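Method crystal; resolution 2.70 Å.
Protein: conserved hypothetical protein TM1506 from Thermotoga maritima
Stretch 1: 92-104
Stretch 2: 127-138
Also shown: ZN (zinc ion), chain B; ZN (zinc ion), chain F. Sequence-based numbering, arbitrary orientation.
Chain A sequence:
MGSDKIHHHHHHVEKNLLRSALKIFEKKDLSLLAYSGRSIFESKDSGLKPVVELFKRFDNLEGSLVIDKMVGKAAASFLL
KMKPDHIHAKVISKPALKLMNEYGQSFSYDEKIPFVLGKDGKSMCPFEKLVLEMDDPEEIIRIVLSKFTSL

Stretch 1 92-104: ISKPALKLMNEYG
Stretch 2 (127-138) FEKLVLEMDDPE

A short helix, 94-102, lies along a second stretch of the same chain through a few spaced side-chain contacts, one buried hydrogen bond at its start and two proline-centred apolar contacts farther along, burying 277 Å² in all. Ser93 and Ile92 are extended (phi/psi -88/155 and -123/142); residues 94-102 are helical, near -60/-43. The second stretch enters in a helix already under way, with Val131 at -96/0 and Leu132 at -57/-49, then passes through Glu133 (-95/21), Met134 (-98/143), Asp135 (-100/-34) and Asp136 (-97/122), and turns helical again at Pro137. The two run in the same sense: Pro95 CA lies 7.3 Å from Leu132 CA, and Leu99 CA 8.6 Å from Asp135 CA. Ser93, in rotamer p, is the N-cap; its OG accepts a weak bond from Ala96 N (3.5 Å) and donates to Glu128 OE2 at 2.8 Å, so one hydroxyl serves both the cap and the cross-stretch contact. Glu128 reaches it with chi1 t and chi2 near 95°, and its carboxylate is also hydrogen-bonded elsewhere in the structure. Two residues on from Ser93, the CA-to-CB bond of Pro95 points toward the partner; its ring is C-gamma exo, and CG meets Leu132 CD1 at 3.9 Å. Leu132 (t, p), one turn beyond Glu128, leaves its backbone sideways, but its end comes nearer. Leu99 (t, p) sets CD1 4.1 Å from Asp135 O, an apolar methyl against a backbone carbonyl. At the far end Tyr103 (chi1 -81°, chi2 80°) extends its ring to Pro137: CZ is 3.7 Å from Pro137 CG, an oblique approach, and OH is 3.2 Å from Pro137 CD. Gly104 (55/33) closes the helix in a Schellman motif, its N bonded to Asn101 O at 3.1 Å. Two zinc ions are bound here, one by Glu102 OE1 (2.2 Å) and OE2 (2.5 Å), the other by Asp136 OD1 (1.9 Å) and a water.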

# COMPACT_ATOMS: atom_id res chain seq x y z
N ILE A 92 -1.73 9.84 -1.12
CA ILE A 92 -2.66 8.86 -1.68
C ILE A 92 -3.47 9.47 -2.82
O ILE A 92 -3.87 10.64 -2.76
CB ILE A 92 -3.60 8.36 -0.57
CG1 ILE A 92 -4.37 7.13 -1.02
CG2 ILE A 92 -4.58 9.44 -0.12
CD1 ILE A 92 -4.94 6.33 0.15
N SER A 93 -3.73 8.70 -3.87
CA SER A 93 -4.57 9.19 -4.95
C SER A 93 -6.01 8.88 -4.64
O SER A 93 -6.31 7.95 -3.90
CB SER A 93 -4.17 8.57 -6.28
OG SER A 93 -4.71 7.27 -6.40
N LYS A 94 -6.91 9.68 -5.21
CA LYS A 94 -8.35 9.53 -5.01
C LYS A 94 -8.87 8.12 -5.34
O LYS A 94 -9.68 7.61 -4.59
CB LYS A 94 -9.11 10.59 -5.80
CG LYS A 94 -10.53 10.84 -5.34
CD LYS A 94 -11.10 12.06 -6.04
CE LYS A 94 -12.26 11.71 -6.96
NZ LYS A 94 -12.38 12.71 -8.04
N PRO A 95 -8.46 7.50 -6.46
CA PRO A 95 -8.86 6.13 -6.75
C PRO A 95 -8.47 5.19 -5.62
O PRO A 95 -9.31 4.38 -5.22
CB PRO A 95 -8.08 5.81 -8.02
CG PRO A 95 -7.95 7.12 -8.72
CD PRO A 95 -7.67 8.06 -7.58
N ALA A 96 -7.26 5.31 -5.10
CA ALA A 96 -6.81 4.45 -4.01
C ALA A 96 -7.67 4.67 -2.77
O ALA A 96 -8.19 3.70 -2.20
CB ALA A 96 -5.32 4.65 -3.72
N LEU A 97 -7.87 5.91 -2.39
CA LEU A 97 -8.67 6.20 -1.20
C LEU A 97 -10.07 5.59 -1.33
O LEU A 97 -10.59 5.00 -0.38
CB LEU A 97 -8.73 7.73 -0.98
CG LEU A 97 -9.54 8.36 0.17
CD1 LEU A 97 -8.98 9.74 0.45
CD2 LEU A 97 -11.03 8.49 -0.17
N LYS A 98 -10.67 5.73 -2.51
CA LYS A 98 -12.04 5.27 -2.75
C LYS A 98 -12.10 3.77 -2.56
O LYS A 98 -13.06 3.24 -1.98
CB LYS A 98 -12.44 5.59 -4.19
CG LYS A 98 -13.52 6.59 -4.34
CD LYS A 98 -12.98 7.92 -4.81
CE LYS A 98 -13.78 8.44 -5.99
NZ LYS A 98 -13.66 7.50 -7.14
N LEU A 99 -11.04 3.09 -3.03
CA LEU A 99 -10.95 1.64 -3.03
C LEU A 99 -10.83 1.11 -1.62
O LEU A 99 -11.54 0.18 -1.24
CB LEU A 99 -9.76 1.16 -3.86
CG LEU A 99 -9.67 -0.35 -4.14
CD1 LEU A 99 -10.86 -0.87 -4.92
CD2 LEU A 99 -8.39 -0.58 -4.92
N MSE A 100 -9.93 1.71 -0.85
CA MSE A 100 -9.70 1.27 0.51
C MSE A 100 -10.90 1.49 1.40
O MSE A 100 -11.14 0.67 2.28
CB MSE A 100 -8.48 1.96 1.07
CG MSE A 100 -7.34 1.80 0.13
SE MSE A 100 -5.68 1.38 0.96
CE MSE A 100 -5.18 3.16 1.50
N ASN A 101 -11.67 2.56 1.16
CA ASN A 101 -12.94 2.69 1.84
C ASN A 101 -13.93 1.61 1.46
O ASN A 101 -14.62 1.10 2.32
CB ASN A 101 -13.56 4.08 1.67
CG ASN A 101 -12.76 5.16 2.39
OD1 ASN A 101 -12.27 4.96 3.52
ND2 ASN A 101 -12.58 6.31 1.73
N GLU A 102 -13.99 1.23 0.19
CA GLU A 102 -14.93 0.20 -0.22
C GLU A 102 -14.61 -1.10 0.55
O GLU A 102 -15.51 -1.90 0.88
CB GLU A 102 -14.84 -0.02 -1.75
CG GLU A 102 -15.71 -1.16 -2.28
CD GLU A 102 -15.46 -1.52 -3.73
OE1 GLU A 102 -14.49 -1.04 -4.32
OE2 GLU A 102 -16.25 -2.29 -4.32
N TYR A 103 -13.32 -1.28 0.85
CA TYR A 103 -12.86 -2.52 1.41
C TYR A 103 -12.73 -2.46 2.91
O TYR A 103 -12.27 -3.42 3.51
CB TYR A 103 -11.58 -2.99 0.71
CG TYR A 103 -11.91 -3.67 -0.59
CD1 TYR A 103 -12.20 -2.91 -1.73
CD2 TYR A 103 -12.03 -5.06 -0.67
CE1 TYR A 103 -12.56 -3.54 -2.93
CE2 TYR A 103 -12.38 -5.69 -1.86
CZ TYR A 103 -12.65 -4.93 -2.97
OH TYR A 103 -13.01 -5.52 -4.14
N GLY A 104 -13.12 -1.35 3.52
CA GLY A 104 -13.00 -1.17 4.95
C GLY A 104 -11.60 -1.38 5.49
O GLY A 104 -11.44 -1.90 6.59
N PHE A 127 0.99 3.12 -15.01
CA PHE A 127 0.35 2.07 -14.21
C PHE A 127 -0.99 2.50 -13.63
O PHE A 127 -1.93 1.71 -13.58
CB PHE A 127 1.26 1.57 -13.09
CG PHE A 127 2.28 0.59 -13.55
CD1 PHE A 127 1.92 -0.72 -13.87
CD2 PHE A 127 3.62 0.97 -13.70
CE1 PHE A 127 2.88 -1.63 -14.30
CE2 PHE A 127 4.59 0.07 -14.14
CZ PHE A 127 4.22 -1.24 -14.44
N GLU A 128 -1.10 3.75 -13.20
CA GLU A 128 -2.37 4.25 -12.70
C GLU A 128 -3.43 4.30 -13.83
O GLU A 128 -4.59 3.92 -13.60
CB GLU A 128 -2.17 5.60 -11.98
CG GLU A 128 -3.41 6.25 -11.36
CD GLU A 128 -3.62 5.95 -9.87
OE1 GLU A 128 -3.63 4.75 -9.50
OE2 GLU A 128 -3.81 6.91 -9.06
N LYS A 129 -3.02 4.73 -15.03
CA LYS A 129 -3.93 4.80 -16.17
C LYS A 129 -4.38 3.39 -16.53
O LYS A 129 -5.57 3.16 -16.77
CB LYS A 129 -3.32 5.48 -17.40
CG LYS A 129 -4.32 5.66 -18.58
CD LYS A 129 -3.72 6.50 -19.74
CE LYS A 129 -4.14 5.98 -21.13
NZ LYS A 129 -3.07 6.23 -22.14
N LEU A 130 -3.43 2.46 -16.56
CA LEU A 130 -3.74 1.06 -16.83
C LEU A 130 -4.89 0.53 -15.95
O LEU A 130 -5.86 -0.03 -16.46
CB LEU A 130 -2.48 0.21 -16.65
CG LEU A 130 -2.59 -1.29 -16.89
CD1 LEU A 130 -3.19 -1.61 -18.29
CD2 LEU A 130 -1.23 -1.98 -16.68
N VAL A 131 -4.79 0.74 -14.64
CA VAL A 131 -5.73 0.12 -13.71
C VAL A 131 -6.89 1.03 -13.33
O VAL A 131 -7.77 0.61 -12.54
CB VAL A 131 -5.02 -0.40 -12.43
CG1 VAL A 131 -3.91 -1.36 -12.80
CG2 VAL A 131 -4.49 0.76 -11.59
N LEU A 132 -6.91 2.25 -13.88
CA LEU A 132 -7.87 3.29 -13.45
C LEU A 132 -9.33 2.88 -13.59
O LEU A 132 -10.08 3.05 -12.64
CB LEU A 132 -7.63 4.63 -14.17
CG LEU A 132 -8.57 5.82 -13.86
CD1 LEU A 132 -8.17 6.60 -12.60
CD2 LEU A 132 -8.66 6.77 -15.05
N GLU A 133 -9.74 2.35 -14.74
CA GLU A 133 -11.14 1.95 -14.87
C GLU A 133 -11.40 0.41 -14.56
O GLU A 133 -12.42 -0.16 -14.94
CB GLU A 133 -11.86 2.58 -16.13
CG GLU A 133 -11.91 4.15 -16.20
CD GLU A 133 -13.06 4.91 -15.43
OE1 GLU A 133 -14.19 4.39 -15.24
OE2 GLU A 133 -12.87 6.11 -15.04
N MSE A 134 -10.48 -0.22 -13.83
CA MSE A 134 -10.64 -1.58 -13.38
C MSE A 134 -11.14 -1.63 -11.94
O MSE A 134 -10.72 -0.83 -11.11
CB MSE A 134 -9.31 -2.28 -13.43
CG MSE A 134 -8.90 -2.70 -14.80
SE MSE A 134 -7.12 -3.58 -14.85
CE MSE A 134 -7.63 -5.26 -13.93
N ASP A 135 -12.02 -2.59 -11.62
CA ASP A 135 -12.67 -2.59 -10.30
C ASP A 135 -12.08 -3.52 -9.29
O ASP A 135 -12.11 -3.19 -8.10
CB ASP A 135 -14.19 -2.85 -10.37
CG ASP A 135 -15.00 -1.60 -10.74
OD1 ASP A 135 -14.41 -0.48 -10.78
OD2 ASP A 135 -16.23 -1.63 -11.01
N ASP A 136 -11.58 -4.68 -9.72
CA ASP A 136 -11.21 -5.75 -8.80
C ASP A 136 -9.74 -5.80 -8.44
O ASP A 136 -8.88 -5.96 -9.32
CB ASP A 136 -11.62 -7.09 -9.34
CG ASP A 136 -11.34 -8.21 -8.38
OD1 ASP A 136 -12.04 -8.37 -7.34
OD2 ASP A 136 -10.42 -8.99 -8.60
N PRO A 137 -9.42 -5.70 -7.15
CA PRO A 137 -8.01 -5.70 -6.71
C PRO A 137 -7.25 -6.96 -7.22
O PRO A 137 -6.13 -6.81 -7.66
CB PRO A 137 -8.10 -5.67 -5.18
CG PRO A 137 -9.45 -5.22 -4.88
CD PRO A 137 -10.36 -5.58 -6.02
N GLU A 138 -7.87 -8.15 -7.16
CA GLU A 138 -7.21 -9.35 -7.66
C GLU A 138 -6.93 -9.26 -9.17
O GLU A 138 -5.85 -9.60 -9.59
CB GLU A 138 -7.97 -10.65 -7.26
CG GLU A 138 -7.07 -11.82 -6.79
ZN ZN B . -14.83 -1.92 -6.29
ZN ZN F . -11.84 -9.37 -5.76
O HOH W 1 -12.20 -11.77 -6.58